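PDB 6KCW: alginate lyase from Chitinophaga sp. MD30, which cleaves alginate by beta-elimination, as a bacterial member of polysaccharide lyase family 36. Local coordinates for residues Lys159-Ser171 and Arg177-Thr189. Residues are numbered along the deposited sequence; the frame is centred on the assembly and turned at random.
Sequences KGTTYHVHVYIKS and RDGRAQIIINGTT
Val-167 and Ile-183 meet side by side on the buried face of an antiparallel beta hairpin, with Val-167 CG2 4.1 Å from Ile-183 CG1. Strands 162-170 and 179-185 form this hairpin within the larger sheet of a concanavalin-like beta sandwich. Val-165 touches Ile-183 and Ile-185 through the same methyl, CG1. Ile-169 and Ala-181 continue this face, and both rest on Leu-116 of the facing sheet. The backbones pair regularly from Lys-170 with Arg-180 to Val-165 with Ile-185. Within this run, His-166 N reaches Ile-184 O at 2.6 Å in a nearly straight bond (177°). Strand 71-80 lies on the other side of strand 162-170, and strand 188-195 follows strand 179-185 through a type I' turn at Ile-185 to Thr-188.

The opposite face is more polar. Ile-184 CG1 sits at the edge of the His-166 ring, 3.8 Å from CD2. Gln-182 OE1 lies at the same edge and in the ring plane. A water sits by His-166 NE2, but its link to Gln-182 OE1 is too short to be trusted. His-166 ND1 bonds to Asp-75. Gln-182 is extended, with CG anti to its backbone N (chi1 176°), which carries OE1 along the face to the ring. Tyr-168 meets CB of Gln-182 with its ring edge, and its CE2 approaches Arg-180 CG. Arg-180 bends at chi2, and its guanidinium forms a salt bridge with Asp-192.

At the turn end, Asn-186 binds His-164 twice. Its backbone N donates to His-164 O at 2.8 Å. Its side chain accepts in return: His-164 N lies 3.2 Å from Asn-186 OD1, tilted 27° from the carbonyl plane.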
loop_
_atom_site.group_PDB
_atom_site.type_symbol
_atom_site.label_atom_id
_atom_site.label_comp_id
_atom_site.label_asym_id
_atom_site.label_seq_id
_atom_site.Cartn_x
_atom_site.Cartn_y
_atom_site.Cartn_z
ATOM N N LYS A 159 15.602 2.990 -10.187
ATOM C CA LYS A 159 15.873 1.809 -9.382
ATOM C C LYS A 159 17.009 2.082 -8.403
ATOM O O LYS A 159 17.857 2.959 -8.609
ATOM C CB LYS A 159 16.233 0.616 -10.265
ATOM C CG LYS A 159 15.210 0.307 -11.349
ATOM C CD LYS A 159 15.621 -0.883 -12.221
ATOM C CE LYS A 159 14.961 -0.769 -13.590
ATOM N NZ LYS A 159 14.985 -2.045 -14.367
ATOM N N GLY A 160 17.022 1.318 -7.317
ATOM C CA GLY A 160 18.065 1.517 -6.331
ATOM C C GLY A 160 17.982 2.816 -5.565
ATOM O O GLY A 160 18.946 3.189 -4.900
ATOM N N THR A 161 16.847 3.508 -5.614
ATOM C CA THR A 161 16.678 4.817 -4.988
ATOM C C THR A 161 15.659 4.722 -3.863
ATOM O O THR A 161 14.549 4.220 -4.075
ATOM C CB THR A 161 16.192 5.844 -6.006
ATOM O OG1 THR A 161 17.105 5.902 -7.110
ATOM C CG2 THR A 161 16.072 7.225 -5.351
ATOM N N THR A 162 16.015 5.207 -2.676
ATOM C CA THR A 162 15.082 5.161 -1.559
ATOM C C THR A 162 14.105 6.325 -1.627
ATOM O O THR A 162 14.507 7.487 -1.772
ATOM C CB THR A 162 15.791 5.203 -0.212
ATOM O OG1 THR A 162 16.950 4.355 -0.228
ATOM C CG2 THR A 162 14.816 4.733 0.867
ATOM N N TYR A 163 12.817 6.005 -1.498
ATOM C CA TYR A 163 11.745 6.989 -1.491
ATOM C C TYR A 163 11.006 6.905 -0.163
ATOM O O TYR A 163 10.520 5.831 0.210
ATOM C CB TYR A 163 10.792 6.749 -2.659
ATOM C CG TYR A 163 11.438 6.988 -4.000
ATOM C CD1 TYR A 163 11.506 8.269 -4.554
ATOM C CD2 TYR A 163 11.994 5.943 -4.704
ATOM C CE1 TYR A 163 12.110 8.483 -5.787
ATOM C CE2 TYR A 163 12.592 6.143 -5.927
ATOM C CZ TYR A 163 12.649 7.399 -6.469
ATOM O OH TYR A 163 13.257 7.548 -7.696
ATOM N N HIS A 164 10.947 8.026 0.560
ATOM C CA HIS A 164 10.126 8.074 1.761
ATOM C C HIS A 164 8.686 8.395 1.396
ATOM O O HIS A 164 8.426 9.328 0.627
ATOM C CB HIS A 164 10.626 9.107 2.765
ATOM C CG HIS A 164 9.912 9.030 4.078
ATOM N ND1 HIS A 164 10.288 8.158 5.078
ATOM C CD2 HIS A 164 8.815 9.674 4.538
ATOM C CE1 HIS A 164 9.465 8.282 6.103
ATOM N NE2 HIS A 164 8.560 9.195 5.801
ATOM N N VAL A 165 7.757 7.628 1.968
ATOM C CA VAL A 165 6.328 7.747 1.706
ATOM C C VAL A 165 5.626 8.084 3.015
ATOM O O VAL A 165 5.813 7.384 4.022
ATOM C CB VAL A 165 5.767 6.443 1.116
ATOM C CG1 VAL A 165 4.358 6.648 0.569
ATOM C CG2 VAL A 165 6.716 5.887 0.063
ATOM N N HIS A 166 4.843 9.163 3.002
ATOM C CA HIS A 166 3.887 9.488 4.055
ATOM C C HIS A 166 2.463 9.337 3.510
ATOM O O HIS A 166 2.148 9.841 2.422
ATOM C CB HIS A 166 4.108 10.915 4.576
ATOM C CG HIS A 166 3.095 11.350 5.586
ATOM N ND1 HIS A 166 3.115 10.914 6.894
ATOM C CD2 HIS A 166 2.014 12.156 5.475
ATOM C CE1 HIS A 166 2.093 11.441 7.546
ATOM N NE2 HIS A 166 1.405 12.190 6.706
ATOM N N VAL A 167 1.610 8.635 4.256
ATOM C CA VAL A 167 0.207 8.457 3.902
ATOM C C VAL A 167 -0.645 8.954 5.062
ATOM O O VAL A 167 -0.331 8.690 6.225
ATOM C CB VAL A 167 -0.116 6.983 3.578
ATOM C CG1 VAL A 167 -1.594 6.717 3.691
ATOM C CG2 VAL A 167 0.402 6.610 2.198
ATOM N N TYR A 168 -1.704 9.695 4.742
ATOM C CA TYR A 168 -2.657 10.204 5.719
ATOM C C TYR A 168 -4.059 9.954 5.193
ATOM O O TYR A 168 -4.341 10.239 4.023
ATOM C CB TYR A 168 -2.466 11.705 5.971
ATOM C CG TYR A 168 -3.557 12.335 6.817
ATOM C CD1 TYR A 168 -3.843 11.843 8.081
ATOM C CD2 TYR A 168 -4.278 13.437 6.366
ATOM C CE1 TYR A 168 -4.822 12.413 8.871
ATOM C CE2 TYR A 168 -5.271 14.018 7.152
ATOM C CZ TYR A 168 -5.531 13.497 8.409
ATOM O OH TYR A 168 -6.513 14.041 9.209
ATOM N N ILE A 169 -4.937 9.444 6.055
ATOM C CA ILE A 169 -6.300 9.083 5.671
ATOM C C ILE A 169 -7.255 9.541 6.766
ATOM O O ILE A 169 -6.936 9.481 7.958
ATOM C CB ILE A 169 -6.432 7.567 5.409
ATOM C CG1 ILE A 169 -7.802 7.229 4.830
ATOM C CG2 ILE A 169 -6.223 6.777 6.683
ATOM C CD1 ILE A 169 -7.949 5.806 4.533
ATOM N N LYS A 170 -8.420 10.026 6.354
ATOM C CA LYS A 170 -9.453 10.475 7.278
ATOM C C LYS A 170 -10.798 9.983 6.769
ATOM O O LYS A 170 -11.129 10.188 5.597
ATOM C CB LYS A 170 -9.439 11.997 7.401
ATOM C CG LYS A 170 -10.482 12.601 8.315
ATOM C CD LYS A 170 -10.580 14.085 7.990
ATOM C CE LYS A 170 -10.863 14.924 9.220
ATOM N NZ LYS A 170 -12.314 15.143 9.426
ATOM N N SER A 171 -11.558 9.322 7.642
ATOM C CA SER A 171 -12.914 8.907 7.307
ATOM C C SER A 171 -13.787 10.103 6.935
ATOM O O SER A 171 -13.603 11.221 7.433
ATOM C CB SER A 171 -13.547 8.177 8.485
ATOM O OG SER A 171 -12.669 7.199 8.982
ATOM N N ARG A 177 -18.525 14.749 1.735
ATOM C CA ARG A 177 -17.170 14.671 1.190
ATOM C C ARG A 177 -16.177 15.310 2.149
ATOM O O ARG A 177 -15.442 16.223 1.794
ATOM C CB ARG A 177 -17.115 15.336 -0.182
ATOM C CG ARG A 177 -15.918 14.958 -1.052
ATOM C CD ARG A 177 -15.565 16.094 -2.011
ATOM N NE ARG A 177 -14.355 15.812 -2.783
ATOM C CZ ARG A 177 -13.419 16.722 -3.058
ATOM N NH1 ARG A 177 -13.551 17.966 -2.614
ATOM N NH2 ARG A 177 -12.346 16.388 -3.766
ATOM N N ASP A 178 -16.166 14.844 3.395
ATOM C CA ASP A 178 -15.321 15.422 4.427
ATOM C C ASP A 178 -14.185 14.491 4.843
ATOM O O ASP A 178 -13.481 14.785 5.813
ATOM C CB ASP A 178 -16.172 15.836 5.635
ATOM C CG ASP A 178 -17.035 14.708 6.175
ATOM O OD1 ASP A 178 -17.170 13.657 5.502
ATOM O OD2 ASP A 178 -17.598 14.888 7.281
ATOM N N GLY A 179 -13.961 13.400 4.118
ATOM C CA GLY A 179 -12.813 12.553 4.367
ATOM C C GLY A 179 -11.550 13.146 3.775
ATOM O O GLY A 179 -11.508 14.297 3.343
ATOM N N ARG A 180 -10.497 12.332 3.745
ATOM C CA ARG A 180 -9.225 12.800 3.212
ATOM C C ARG A 180 -8.385 11.613 2.770
ATOM O O ARG A 180 -8.325 10.600 3.471
ATOM C CB ARG A 180 -8.445 13.612 4.259
ATOM C CG ARG A 180 -7.392 14.523 3.667
ATOM C CD ARG A 180 -7.976 15.925 3.383
ATOM N NE ARG A 180 -6.899 16.881 3.117
ATOM C CZ ARG A 180 -6.467 17.794 3.983
ATOM N NH1 ARG A 180 -7.038 17.905 5.176
ATOM N NH2 ARG A 180 -5.480 18.617 3.646
ATOM N N ALA A 181 -7.711 11.758 1.628
ATOM C CA ALA A 181 -6.696 10.803 1.184
ATOM C C ALA A 181 -5.437 11.566 0.795
ATOM O O ALA A 181 -5.495 12.462 -0.052
ATOM C CB ALA A 181 -7.208 9.966 0.002
ATOM N N GLN A 182 -4.301 11.214 1.389
ATOM C CA GLN A 182 -3.073 11.961 1.148
ATOM C C GLN A 182 -1.887 11.021 1.005
ATOM O O GLN A 182 -1.725 10.089 1.800
ATOM C CB GLN A 182 -2.809 12.960 2.280
ATOM C CG GLN A 182 -1.492 13.737 2.167
ATOM C CD GLN A 182 -1.248 14.659 3.358
ATOM O OE1 GLN A 182 -0.432 14.366 4.235
ATOM N NE2 GLN A 182 -1.959 15.777 3.391
ATOM N N ILE A 183 -1.047 11.287 -0.001
ATOM C CA ILE A 183 0.234 10.606 -0.187
ATOM C C ILE A 183 1.332 11.644 -0.379
ATOM O O ILE A 183 1.236 12.497 -1.267
ATOM C CB ILE A 183 0.211 9.658 -1.397
ATOM C CG1 ILE A 183 -0.817 8.540 -1.191
ATOM C CG2 ILE A 183 1.616 9.083 -1.637
ATOM C CD1 ILE A 183 -1.063 7.736 -2.421
ATOM N N ILE A 184 2.389 11.550 0.426
ATOM C CA ILE A 184 3.532 12.462 0.365
ATOM C C ILE A 184 4.787 11.625 0.153
ATOM O O ILE A 184 5.066 10.712 0.939
ATOM C CB ILE A 184 3.663 13.315 1.643
ATOM C CG1 ILE A 184 2.310 13.897 2.070
ATOM C CG2 ILE A 184 4.675 14.443 1.435
ATOM C CD1 ILE A 184 1.811 15.037 1.193
ATOM N N ILE A 185 5.533 11.923 -0.908
ATOM C CA ILE A 185 6.730 11.167 -1.264
ATOM C C ILE A 185 7.901 12.137 -1.317
ATOM O O ILE A 185 7.871 13.113 -2.079
ATOM C CB ILE A 185 6.564 10.418 -2.598
ATOM C CG1 ILE A 185 5.385 9.449 -2.524
ATOM C CG2 ILE A 185 7.832 9.650 -2.966
ATOM C CD1 ILE A 185 5.138 8.737 -3.826
ATOM N N ASN A 186 8.936 11.862 -0.519
ATOM C CA ASN A 186 10.074 12.766 -0.401
ATOM C C ASN A 186 9.607 14.184 -0.078
ATOM O O ASN A 186 10.058 15.151 -0.687
ATOM C CB ASN A 186 10.923 12.772 -1.674
ATOM C CG ASN A 186 11.737 11.519 -1.847
ATOM O OD1 ASN A 186 11.828 10.696 -0.941
ATOM N ND2 ASN A 186 12.358 11.376 -3.016
ATOM N N GLY A 187 8.655 14.307 0.848
ATOM C CA GLY A 187 8.143 15.611 1.227
ATOM C C GLY A 187 7.355 16.349 0.161
ATOM O O GLY A 187 6.902 17.474 0.420
ATOM N N THR A 188 7.172 15.760 -1.019
ATOM C CA THR A 188 6.416 16.358 -2.119
ATOM C C THR A 188 5.011 15.769 -2.156
ATOM O O THR A 188 4.850 14.545 -2.100
ATOM C CB THR A 188 7.118 16.104 -3.458
ATOM O OG1 THR A 188 8.335 16.867 -3.524
ATOM C CG2 THR A 188 6.196 16.460 -4.639
ATOM N N THR A 189 4.005 16.634 -2.254
ATOM C CA THR A 189 2.620 16.179 -2.321
ATOM C C THR A 189 2.356 15.420 -3.622
ATOM O O THR A 189 2.572 15.942 -4.720
ATOM C CB THR A 189 1.660 17.363 -2.202
ATOM O OG1 THR A 189 1.750 17.919 -0.886
ATOM C CG2 THR A 189 0.206 16.943 -2.454
HETATM O O HOH W 1 -0.286 14.185 6.672
#